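Local coordinates for protein alkylpurine DNA glycosylase AlkC (Pseudomonas fluorescens, PDB 5VHV) that excises alkylated purine bases from damaged DNA, starting base excision repair without flipping the damaged nucleotide out of the helix, at residues D98-S103 with F128-A133; L149-S154 with R190-N195. All coordinates share one frame; numbering follows the deposited sequence.

Interaction 1 of 2, residues D98-S103 with F128-A133. With MES (2-(N-morpholino)-ethanesulfonic acid), chain H.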
# COMPACT_ATOMS: atom_id res chain seq x y z
N ASP A 98 4.35 3.98 -28.88
CA ASP A 98 4.96 3.50 -30.12
C ASP A 98 6.47 3.75 -30.18
O ASP A 98 7.06 3.71 -31.26
CB ASP A 98 4.29 4.13 -31.35
CG ASP A 98 4.72 3.44 -32.67
OD1 ASP A 98 4.63 2.20 -32.73
OD2 ASP A 98 5.15 4.12 -33.64
N ASP A 99 7.10 3.99 -29.04
CA ASP A 99 8.54 4.17 -28.95
C ASP A 99 8.93 3.45 -27.65
O ASP A 99 9.37 4.04 -26.66
CB ASP A 99 8.92 5.65 -28.96
CG ASP A 99 10.35 5.89 -29.40
OD1 ASP A 99 11.08 4.90 -29.65
OD2 ASP A 99 10.76 7.07 -29.48
N PHE A 100 8.73 2.12 -27.66
CA PHE A 100 8.78 1.32 -26.44
C PHE A 100 10.13 1.40 -25.75
O PHE A 100 10.22 1.67 -24.55
CB PHE A 100 8.42 -0.13 -26.76
CG PHE A 100 8.41 -1.02 -25.56
CD1 PHE A 100 7.30 -1.08 -24.74
CD2 PHE A 100 9.51 -1.80 -25.23
CE1 PHE A 100 7.28 -1.90 -23.63
CE2 PHE A 100 9.49 -2.60 -24.09
CZ PHE A 100 8.38 -2.64 -23.31
N LYS A 101 11.22 1.14 -26.49
CA LYS A 101 12.50 1.04 -25.81
C LYS A 101 12.91 2.38 -25.22
O LYS A 101 13.39 2.44 -24.08
CB LYS A 101 13.54 0.49 -26.78
CG LYS A 101 13.36 -1.01 -26.94
CD LYS A 101 14.10 -1.60 -28.10
CE LYS A 101 13.82 -3.10 -28.16
NZ LYS A 101 14.20 -3.68 -29.46
N ARG A 102 12.66 3.46 -25.96
CA ARG A 102 12.98 4.77 -25.42
C ARG A 102 12.13 5.07 -24.19
O ARG A 102 12.63 5.66 -23.23
CB ARG A 102 12.76 5.83 -26.50
CG ARG A 102 13.40 7.16 -26.18
CD ARG A 102 12.96 8.23 -27.18
NE ARG A 102 13.35 7.91 -28.55
CZ ARG A 102 14.53 8.20 -29.08
NH1 ARG A 102 15.47 8.79 -28.35
NH2 ARG A 102 14.77 7.88 -30.35
N SER A 103 10.85 4.69 -24.23
CA SER A 103 9.96 4.93 -23.11
C SER A 103 10.38 4.14 -21.87
O SER A 103 10.36 4.66 -20.75
CB SER A 103 8.52 4.60 -23.50
OG SER A 103 8.06 5.56 -24.45
N PHE A 128 1.84 -6.55 -22.30
CA PHE A 128 2.19 -7.20 -21.04
C PHE A 128 3.52 -7.94 -21.14
O PHE A 128 4.42 -7.71 -20.32
CB PHE A 128 1.10 -8.16 -20.59
CG PHE A 128 1.46 -8.85 -19.32
CD1 PHE A 128 1.41 -8.15 -18.13
CD2 PHE A 128 1.92 -10.15 -19.32
CE1 PHE A 128 1.77 -8.74 -16.95
CE2 PHE A 128 2.30 -10.76 -18.13
CZ PHE A 128 2.22 -10.05 -16.94
N GLN A 129 3.66 -8.84 -22.11
CA GLN A 129 4.85 -9.70 -22.13
C GLN A 129 6.11 -8.87 -22.36
O GLN A 129 7.14 -9.10 -21.70
CB GLN A 129 4.70 -10.79 -23.21
CG GLN A 129 5.50 -12.06 -22.96
CD GLN A 129 5.03 -12.83 -21.70
OE1 GLN A 129 3.85 -13.13 -21.53
NE2 GLN A 129 5.97 -13.12 -20.82
N ARG A 130 6.04 -7.89 -23.27
CA ARG A 130 7.21 -7.05 -23.55
C ARG A 130 7.65 -6.30 -22.31
O ARG A 130 8.85 -6.18 -22.02
CB ARG A 130 6.89 -6.07 -24.68
CG ARG A 130 8.11 -5.69 -25.51
CD ARG A 130 7.76 -4.66 -26.59
NE ARG A 130 8.91 -4.42 -27.46
CZ ARG A 130 8.91 -3.58 -28.49
NH1 ARG A 130 7.82 -2.87 -28.80
NH2 ARG A 130 10.02 -3.42 -29.20
N THR A 131 6.68 -5.77 -21.56
CA THR A 131 6.98 -4.96 -20.38
C THR A 131 7.42 -5.83 -19.21
O THR A 131 8.33 -5.46 -18.45
CB THR A 131 5.74 -4.12 -20.01
OG1 THR A 131 5.29 -3.38 -21.15
CG2 THR A 131 6.05 -3.15 -18.89
N LEU A 132 6.82 -7.02 -19.08
CA LEU A 132 7.25 -7.95 -18.04
C LEU A 132 8.74 -8.25 -18.16
O LEU A 132 9.46 -8.29 -17.16
CB LEU A 132 6.43 -9.25 -18.11
CG LEU A 132 6.85 -10.35 -17.13
CD1 LEU A 132 6.63 -9.93 -15.68
CD2 LEU A 132 6.07 -11.62 -17.40
N ALA A 133 9.23 -8.44 -19.39
CA ALA A 133 10.65 -8.76 -19.58
C ALA A 133 11.52 -7.62 -19.07
O ALA A 133 12.57 -7.85 -18.45
CB ALA A 133 10.94 -9.03 -21.05
O1 MES H . 10.32 5.11 -33.56
C2 MES H . 11.09 4.15 -32.83
C3 MES H . 10.73 2.72 -33.21
N4 MES H . 9.29 2.54 -33.13
C5 MES H . 8.53 3.51 -33.92
C6 MES H . 8.92 4.89 -33.42
C7 MES H . 8.92 1.16 -33.43
C8 MES H . 7.68 0.71 -32.63
S MES H . 8.04 0.27 -31.07
O1S MES H . 6.88 0.51 -30.18
O2S MES H . 9.24 1.03 -30.62
O3S MES H . 8.33 -1.19 -31.03
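Phe100 and Arg130 meet in a CH-pi contact that joins the first turn of helix 100-110 to the first turns of helix 128-138 in the alpha-helical DNA alkylation repair domain. The two side chains run past each other in opposite directions. Arg130 CD stands over the middle of the Phe100 ring, 3.6 Å from its centroid and 11° off the ring normal, and the guanidinium continues toward Phe100 CB, displaced to the rim of the ring with its plane only 5° from that of the ring. An arginine extended from CG to NE, with CG anti to the backbone N (chi1 -150°), can lie flat in this way. NH1 of Arg130 comes within 3.5 Å of Phe100 CB. The ring edge is met by Thr131, whose OG1 is 3.5 Å from Phe100 CE1 while it bonds back to Asp127 O. With an alanine at Phe100 the ring under Arg130 CG and CD is gone, and the arginine chain would probably be freer to swing.

In the crystal, MES, probably from the crystallisation liquor, bridges the two helix starts. Its sulfonate O3S lies at the guanidinium edge, 2.8 Å from Arg130 NH1 in a nearly straight bond, with a weaker one from NH2, while O2S accepts from Phe100 N at 3.2 Å. Lys101 NZ and Arg130 NH2, like charges, come to 4.2 Å of each other. Helix 119-126 packs beside the pair: Phe123 touches Phe100, and Ile120 and Leu124 touch Thr131.

Interaction 2 of 2, residues L149-S154 with R190-N195; sequences LASEGS and RKSVAN
Two helices of the HEAT-like helical fold, as in the AlkC/AlkD family, meet here through a buried serine-serine-glutamate hydrogen-bond relay, which links the end region of helix 144-152 to helix 187-201 close to the bound DNA. Ser151 OG donates to Ser192 OG at 2.8 Å, and Ser192 OG donates in turn to Glu152 OE1, also at 2.8 Å. The Ser192 hydroxyl is therefore gripped from two neighbouring residues of the facing helix, accepting from one and donating to the other. The small serines at Ser151 and Ser192 suit the close approach of the helices, where the CA atoms of Glu152 and Ser192 are 5.5 Å apart.

Glu152 reaches the relay by a bend at chi2 (75°), which curls its carboxylate back toward the facing helix, where OE1 accepts from Ser192 on its anti lone pair. The other oxygen, OE2, forms a salt bridge with Arg155, so both ends of the buried carboxylate are held. Leu178 and Leu181 of helix 175-181 pack against Ser151, giving the hydroxyl pair an apolar flank. Glu152 touches the DNA directly at a sugar and Asn195 at a modified base, while Ser151 and Ser192 stand behind Glu152 and help fix its carboxylate. A water completes the link between the helices, donating to Glu152 OE1 at 2.9 Å and accepting from Asn195 ND2 at 2.8 Å.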
# COMPACT_ATOMS: atom_id res chain seq x y z
N LEU A 149 10.45 -0.44 -8.28
CA LEU A 149 9.50 -0.30 -9.38
C LEU A 149 9.08 -1.67 -9.93
O LEU A 149 7.90 -1.88 -10.27
CB LEU A 149 10.12 0.56 -10.48
CG LEU A 149 9.35 0.75 -11.78
CD1 LEU A 149 7.99 1.41 -11.49
CD2 LEU A 149 10.15 1.62 -12.76
N ALA A 150 10.03 -2.58 -10.09
CA ALA A 150 9.73 -3.90 -10.65
C ALA A 150 8.67 -4.63 -9.84
O ALA A 150 7.76 -5.26 -10.40
CB ALA A 150 11.03 -4.73 -10.73
N SER A 151 8.74 -4.52 -8.50
CA SER A 151 7.78 -5.14 -7.60
C SER A 151 6.49 -4.34 -7.45
O SER A 151 5.40 -4.92 -7.43
CB SER A 151 8.42 -5.31 -6.22
OG SER A 151 7.45 -5.80 -5.29
N GLU A 152 6.60 -3.02 -7.32
CA GLU A 152 5.43 -2.20 -7.02
C GLU A 152 4.58 -1.97 -8.27
O GLU A 152 3.34 -2.04 -8.20
CB GLU A 152 5.88 -0.87 -6.43
CG GLU A 152 4.75 -0.04 -5.82
CD GLU A 152 4.28 -0.56 -4.48
OE1 GLU A 152 4.89 -1.54 -3.98
OE2 GLU A 152 3.30 -0.01 -3.94
N GLY A 153 5.22 -1.72 -9.41
CA GLY A 153 4.47 -1.46 -10.63
C GLY A 153 3.69 -2.66 -11.13
O GLY A 153 2.71 -2.48 -11.85
N SER A 154 4.13 -3.86 -10.78
CA SER A 154 3.50 -5.08 -11.24
C SER A 154 2.46 -5.60 -10.25
O SER A 154 1.89 -6.67 -10.47
CB SER A 154 4.56 -6.15 -11.50
OG SER A 154 5.28 -6.52 -10.32
N ARG A 190 11.83 -4.13 0.17
CA ARG A 190 11.18 -5.17 0.97
C ARG A 190 9.72 -4.83 1.23
O ARG A 190 8.86 -5.71 1.19
CB ARG A 190 11.91 -5.39 2.29
CG ARG A 190 13.31 -5.94 2.10
CD ARG A 190 13.92 -6.52 3.37
NE ARG A 190 14.08 -5.54 4.45
CZ ARG A 190 15.11 -4.72 4.57
NH1 ARG A 190 16.09 -4.73 3.67
NH2 ARG A 190 15.18 -3.88 5.60
N LYS A 191 9.42 -3.55 1.50
CA LYS A 191 8.03 -3.14 1.69
C LYS A 191 7.18 -3.51 0.49
O LYS A 191 6.06 -4.00 0.64
CB LYS A 191 7.96 -1.63 1.92
CG LYS A 191 8.52 -1.15 3.23
CD LYS A 191 8.45 0.38 3.28
CE LYS A 191 8.80 0.90 4.67
NZ LYS A 191 8.94 2.39 4.65
N SER A 192 7.69 -3.22 -0.71
CA SER A 192 6.96 -3.49 -1.94
C SER A 192 6.76 -4.99 -2.16
O SER A 192 5.67 -5.41 -2.55
CB SER A 192 7.72 -2.86 -3.12
OG SER A 192 7.07 -3.18 -4.33
N VAL A 193 7.78 -5.81 -1.91
CA VAL A 193 7.60 -7.25 -2.08
C VAL A 193 6.48 -7.73 -1.16
O VAL A 193 5.60 -8.51 -1.55
CB VAL A 193 8.92 -8.00 -1.80
CG1 VAL A 193 8.70 -9.52 -1.91
CG2 VAL A 193 10.00 -7.57 -2.77
N ALA A 194 6.51 -7.27 0.09
CA ALA A 194 5.52 -7.70 1.07
C ALA A 194 4.13 -7.25 0.64
O ALA A 194 3.17 -8.01 0.77
CB ALA A 194 5.84 -7.14 2.46
N ASN A 195 4.01 -6.02 0.14
CA ASN A 195 2.70 -5.52 -0.25
C ASN A 195 2.18 -6.22 -1.51
O ASN A 195 0.97 -6.47 -1.63
CB ASN A 195 2.75 -4.01 -0.43
CG ASN A 195 2.88 -3.28 0.91
OD1 ASN A 195 2.47 -3.79 1.98
ND2 ASN A 195 3.46 -2.10 0.88
O HOH W 1 4.99 -0.90 -1.20

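In the fold
Interactions 1 and 2 follow one another along the chain, both in the DNA alkylation repair domain, their centres 19 Å apart and their nearest atoms about 6 Å apart without touching. Helix 128-138, which carries one side of interaction 1, is followed directly by helix 144-152 of interaction 2, and Trp138 of the former packs on Leu149 and Ala150. Their settings differ. The contact of 98-103 with 128-133 is only partly buried and about 14 Å from the DNA at its nearest atom, whereas that of 149-154 with 190-195 is buried and about 4 Å from it. The side chain of Glu152 is also about 8 Å from the bound branched polyether 9B4.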